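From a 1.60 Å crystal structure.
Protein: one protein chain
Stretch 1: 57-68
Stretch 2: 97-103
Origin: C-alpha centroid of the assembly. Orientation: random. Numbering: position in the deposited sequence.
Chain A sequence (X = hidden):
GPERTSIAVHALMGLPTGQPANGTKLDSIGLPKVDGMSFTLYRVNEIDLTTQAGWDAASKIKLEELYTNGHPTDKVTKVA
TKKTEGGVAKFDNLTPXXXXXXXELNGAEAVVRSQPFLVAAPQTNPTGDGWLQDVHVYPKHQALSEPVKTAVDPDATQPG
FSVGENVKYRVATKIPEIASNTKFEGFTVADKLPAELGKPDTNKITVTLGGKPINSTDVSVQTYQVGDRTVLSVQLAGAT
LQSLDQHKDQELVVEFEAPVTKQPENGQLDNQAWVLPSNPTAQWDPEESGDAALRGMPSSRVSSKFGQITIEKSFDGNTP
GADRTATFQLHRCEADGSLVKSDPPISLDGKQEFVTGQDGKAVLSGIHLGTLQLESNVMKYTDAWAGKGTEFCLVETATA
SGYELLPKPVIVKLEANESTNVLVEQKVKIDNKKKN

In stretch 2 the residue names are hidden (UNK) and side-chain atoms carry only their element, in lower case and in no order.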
# COMPACT_ATOMS: atom_id res chain seq x y z
N ALA A 57 -7.61 -41.43 21.79
CA ALA A 57 -7.31 -40.94 20.43
C ALA A 57 -7.09 -39.42 20.44
O ALA A 57 -6.21 -38.91 19.73
CB ALA A 57 -8.42 -41.30 19.45
N ALA A 58 -7.89 -38.71 21.23
CA ALA A 58 -7.75 -37.26 21.38
C ALA A 58 -6.39 -36.88 21.97
O ALA A 58 -5.84 -35.83 21.62
CB ALA A 58 -8.88 -36.73 22.26
N SER A 59 -5.85 -37.73 22.85
CA SER A 59 -4.56 -37.48 23.49
C SER A 59 -3.35 -37.88 22.62
O SER A 59 -2.22 -37.53 22.94
CB SER A 59 -4.47 -38.25 24.82
OG SER A 59 -4.12 -39.59 24.57
N LYS A 60 -3.59 -38.64 21.56
CA LYS A 60 -2.52 -38.96 20.60
C LYS A 60 -2.44 -37.95 19.44
O LYS A 60 -1.44 -37.93 18.72
CB LYS A 60 -2.65 -40.40 20.05
CG LYS A 60 -2.15 -41.49 20.99
CD LYS A 60 -1.93 -42.84 20.28
CE LYS A 60 -1.32 -43.87 21.23
NZ LYS A 60 -1.06 -45.19 20.58
N ILE A 61 -3.48 -37.12 19.27
CA ILE A 61 -3.60 -36.29 18.07
C ILE A 61 -2.40 -35.39 17.85
O ILE A 61 -1.90 -34.76 18.78
CB ILE A 61 -4.87 -35.39 18.09
CG1 ILE A 61 -6.13 -36.21 17.82
CG2 ILE A 61 -4.77 -34.30 17.01
CD1 ILE A 61 -7.42 -35.43 18.02
N LYS A 62 -1.94 -35.34 16.61
CA LYS A 62 -0.90 -34.43 16.18
C LYS A 62 -1.59 -33.42 15.30
O LYS A 62 -2.17 -33.78 14.29
CB LYS A 62 0.20 -35.19 15.40
CG LYS A 62 1.44 -35.48 16.24
CD LYS A 62 2.10 -36.82 15.93
CE LYS A 62 2.86 -37.32 17.18
NZ LYS A 62 3.69 -38.53 16.94
N LEU A 63 -1.56 -32.15 15.70
CA LEU A 63 -2.27 -31.12 14.94
C LEU A 63 -1.95 -31.17 13.44
O LEU A 63 -2.80 -30.85 12.61
CB LEU A 63 -1.97 -29.71 15.50
CG LEU A 63 -2.67 -29.32 16.81
CD1 LEU A 63 -2.06 -28.05 17.40
CD2 LEU A 63 -4.16 -29.13 16.61
N GLU A 64 -0.73 -31.59 13.08
CA GLU A 64 -0.35 -31.68 11.66
C GLU A 64 -1.21 -32.71 10.91
O GLU A 64 -1.35 -32.62 9.70
CB GLU A 64 1.15 -31.97 11.46
CG GLU A 64 1.68 -33.29 12.08
CD GLU A 64 2.46 -33.10 13.39
OE1 GLU A 64 2.07 -32.23 14.21
OE2 GLU A 64 3.44 -33.84 13.61
N GLU A 65 -1.79 -33.66 11.65
CA GLU A 65 -2.68 -34.67 11.06
C GLU A 65 -4.04 -34.07 10.69
O GLU A 65 -4.70 -34.55 9.77
CB GLU A 65 -2.88 -35.85 12.02
CG GLU A 65 -1.59 -36.49 12.55
CD GLU A 65 -0.79 -37.25 11.48
OE1 GLU A 65 -1.41 -37.80 10.54
OE2 GLU A 65 0.46 -37.31 11.59
N LEU A 66 -4.45 -33.02 11.40
CA LEU A 66 -5.77 -32.39 11.20
C LEU A 66 -5.71 -31.19 10.28
O LEU A 66 -6.72 -30.80 9.68
CB LEU A 66 -6.33 -31.94 12.55
CG LEU A 66 -6.51 -33.05 13.58
CD1 LEU A 66 -6.92 -32.46 14.92
CD2 LEU A 66 -7.53 -34.07 13.07
N TYR A 67 -4.53 -30.60 10.18
CA TYR A 67 -4.37 -29.33 9.50
C TYR A 67 -2.88 -29.13 9.22
O TYR A 67 -2.06 -29.25 10.12
CB TYR A 67 -4.90 -28.21 10.40
CG TYR A 67 -4.82 -26.83 9.81
CD1 TYR A 67 -5.95 -26.21 9.26
CD2 TYR A 67 -3.61 -26.13 9.79
CE1 TYR A 67 -5.88 -24.95 8.71
CE2 TYR A 67 -3.53 -24.85 9.26
CZ TYR A 67 -4.67 -24.27 8.72
OH TYR A 67 -4.57 -23.01 8.20
N THR A 68 -2.54 -28.85 7.97
CA THR A 68 -1.14 -28.67 7.59
C THR A 68 -1.07 -27.87 6.30
O THR A 68 -1.99 -27.94 5.49
CB THR A 68 -0.40 -30.04 7.49
OG1 THR A 68 0.99 -29.83 7.20
CG2 THR A 68 -1.02 -30.97 6.44
N UNK A 97 -18.59 -32.83 20.73
CA UNK A 97 -17.52 -33.36 19.88
C UNK A 97 -16.17 -32.74 20.27
O UNK A 97 -16.13 -31.88 21.14
c UNK A 97 -17.81 -33.04 18.42
N UNK A 98 -15.08 -33.22 19.66
CA UNK A 98 -13.79 -32.53 19.68
C UNK A 98 -13.77 -31.56 18.51
O UNK A 98 -14.09 -31.95 17.37
c UNK A 98 -11.18 -32.93 19.71
c UNK A 98 -10.11 -34.01 19.45
c UNK A 98 -12.61 -33.51 19.58
c UNK A 98 -10.97 -32.31 21.08
N UNK A 99 -13.44 -30.30 18.77
CA UNK A 99 -13.40 -29.30 17.72
C UNK A 99 -12.01 -28.74 17.48
O UNK A 99 -11.12 -28.82 18.32
c UNK A 99 -17.86 -29.50 18.87
c UNK A 99 -16.48 -28.52 16.67
c UNK A 99 -15.82 -28.59 17.89
c UNK A 99 -16.53 -29.09 18.99
c UNK A 99 -18.49 -29.41 17.64
o UNK A 99 -19.80 -29.82 17.47
c UNK A 99 -14.37 -28.15 18.01
c UNK A 99 -17.80 -28.93 16.54
N UNK A 100 -11.82 -28.20 16.30
CA UNK A 100 -10.59 -27.53 15.95
C UNK A 100 -10.94 -26.12 15.49
O UNK A 100 -11.79 -25.93 14.61
c UNK A 100 -8.22 -28.11 12.94
c UNK A 100 -7.40 -27.99 15.34
c UNK A 100 -9.83 -28.32 14.87
c UNK A 100 -8.53 -27.67 14.39
N UNK A 101 -10.33 -25.12 16.14
CA UNK A 101 -10.57 -23.73 15.84
C UNK A 101 -9.38 -23.20 15.04
O UNK A 101 -8.24 -23.27 15.50
c UNK A 101 -10.75 -21.38 16.85
c UNK A 101 -12.03 -23.30 17.89
c UNK A 101 -10.75 -22.88 17.15
N UNK A 102 -9.66 -22.68 13.86
CA UNK A 102 -8.60 -22.19 12.97
C UNK A 102 -8.80 -20.70 12.72
O UNK A 102 -9.75 -20.30 12.08
c UNK A 102 -7.49 -22.36 10.68
c UNK A 102 -8.57 -22.94 11.62
c UNK A 102 -8.31 -24.43 11.84
N UNK A 103 -7.90 -19.87 13.22
CA UNK A 103 -7.93 -18.47 12.80
C UNK A 103 -7.49 -18.36 11.34
O UNK A 103 -6.54 -19.01 10.92
o UNK A 103 -5.93 -15.45 15.18
n UNK A 103 -6.94 -13.81 14.00
c UNK A 103 -7.34 -16.09 13.32
c UNK A 103 -7.03 -17.56 13.63
c UNK A 103 -6.67 -15.09 14.25

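Position 97 carries a single side-chain carbon and nothing beyond it. CB of position 97 lies 10.4 Å from CB of Ala58, the nearest atom of stretch 1, so the assignment rests on the atom count alone: a lone CB is alanine, Ala97.

At position 98 there are four side-chain carbons and no heteroatom. The chain runs from CB to a second carbon, where it forks into two terminal methyls; a fork at CB would instead have indicated isoleucine. The CA-to-CB bond points toward stretch 1, and one terminal carbon lies 3.4 Å from CD1 of Ile61, the shortest of the contacts between the stretches. The residue is leucine, Leu98, with chi1 in t and chi2 in p. The methyl concerned is CD2, and this same Leu98 CD2 also lies 4.1 Å from CB of Ala58, so one methyl meets both Ala58 and Ile61.

Position 99 shows one carbon leading to a six-carbon ring that bears a single oxygen. The oxygen is bonded to the ring carbon farthest from the attachment point, which makes the residue tyrosine, Tyr99. Its nearest side-chain atom, Tyr99 CB, is 9.1 Å from Leu66 CD1, and its hydroxyl is hydrogen-bonded to a residue just outside the stretches.

Position 100 again has four carbons forked at the second, and its CA-to-CB bond points toward stretch 1. Its two terminal carbons approach different neighbours: one lies 3.7 Å from CD2 of Leu63, the other 4.2 Å from CB of Tyr67. This is leucine, Leu100, with chi1 in t and chi2 at 83°. CD1 is the methyl against Leu63; CD2 is the one near Tyr67, and Leu100 CD2 also stands 4.3 Å from CB of Leu66.

Position 101 has three carbons, the first carrying the other two. Branching at CB without oxygen identifies valine, Val101. Val101 CB is 9.1 Å from Leu63 CD2, the closest its side chain comes to stretch 1.

Position 102 repeats that three-carbon pattern but points toward stretch 1, where one methyl carbon lies 3.6 Å from CE1 of Tyr67. It is valine, Val102, and the methyl is CG1, which approaches the tyrosine ring obliquely.

Position 103 has three carbons in a line, the third bearing one oxygen and one nitrogen. This terminal amide, one carbon longer than that of asparagine, is glutamine, Gln103. Its CA-to-CB bond points away from stretch 1, and OE1 is hydrogen-bonded elsewhere in the structure.

The contact follows from strand alternation. Leu98, Leu100 and Val102 project toward stretch 1, while the residues between them do not reach it. No hydrogen bond crosses between the stretches; the 300 Å² of buried surface is made by apolar packing. Leu100, covered over 76 Å², gives the largest share, and Tyr67 links it to Val102 by meeting the former through CB and the latter through its ring. On stretch 1, the Tyr67 N to Leu63 O hydrogen bond of 3.0 Å spans the turn between two residues that both touch Leu100.

Stretch 2 97-103: ALYLVVQ
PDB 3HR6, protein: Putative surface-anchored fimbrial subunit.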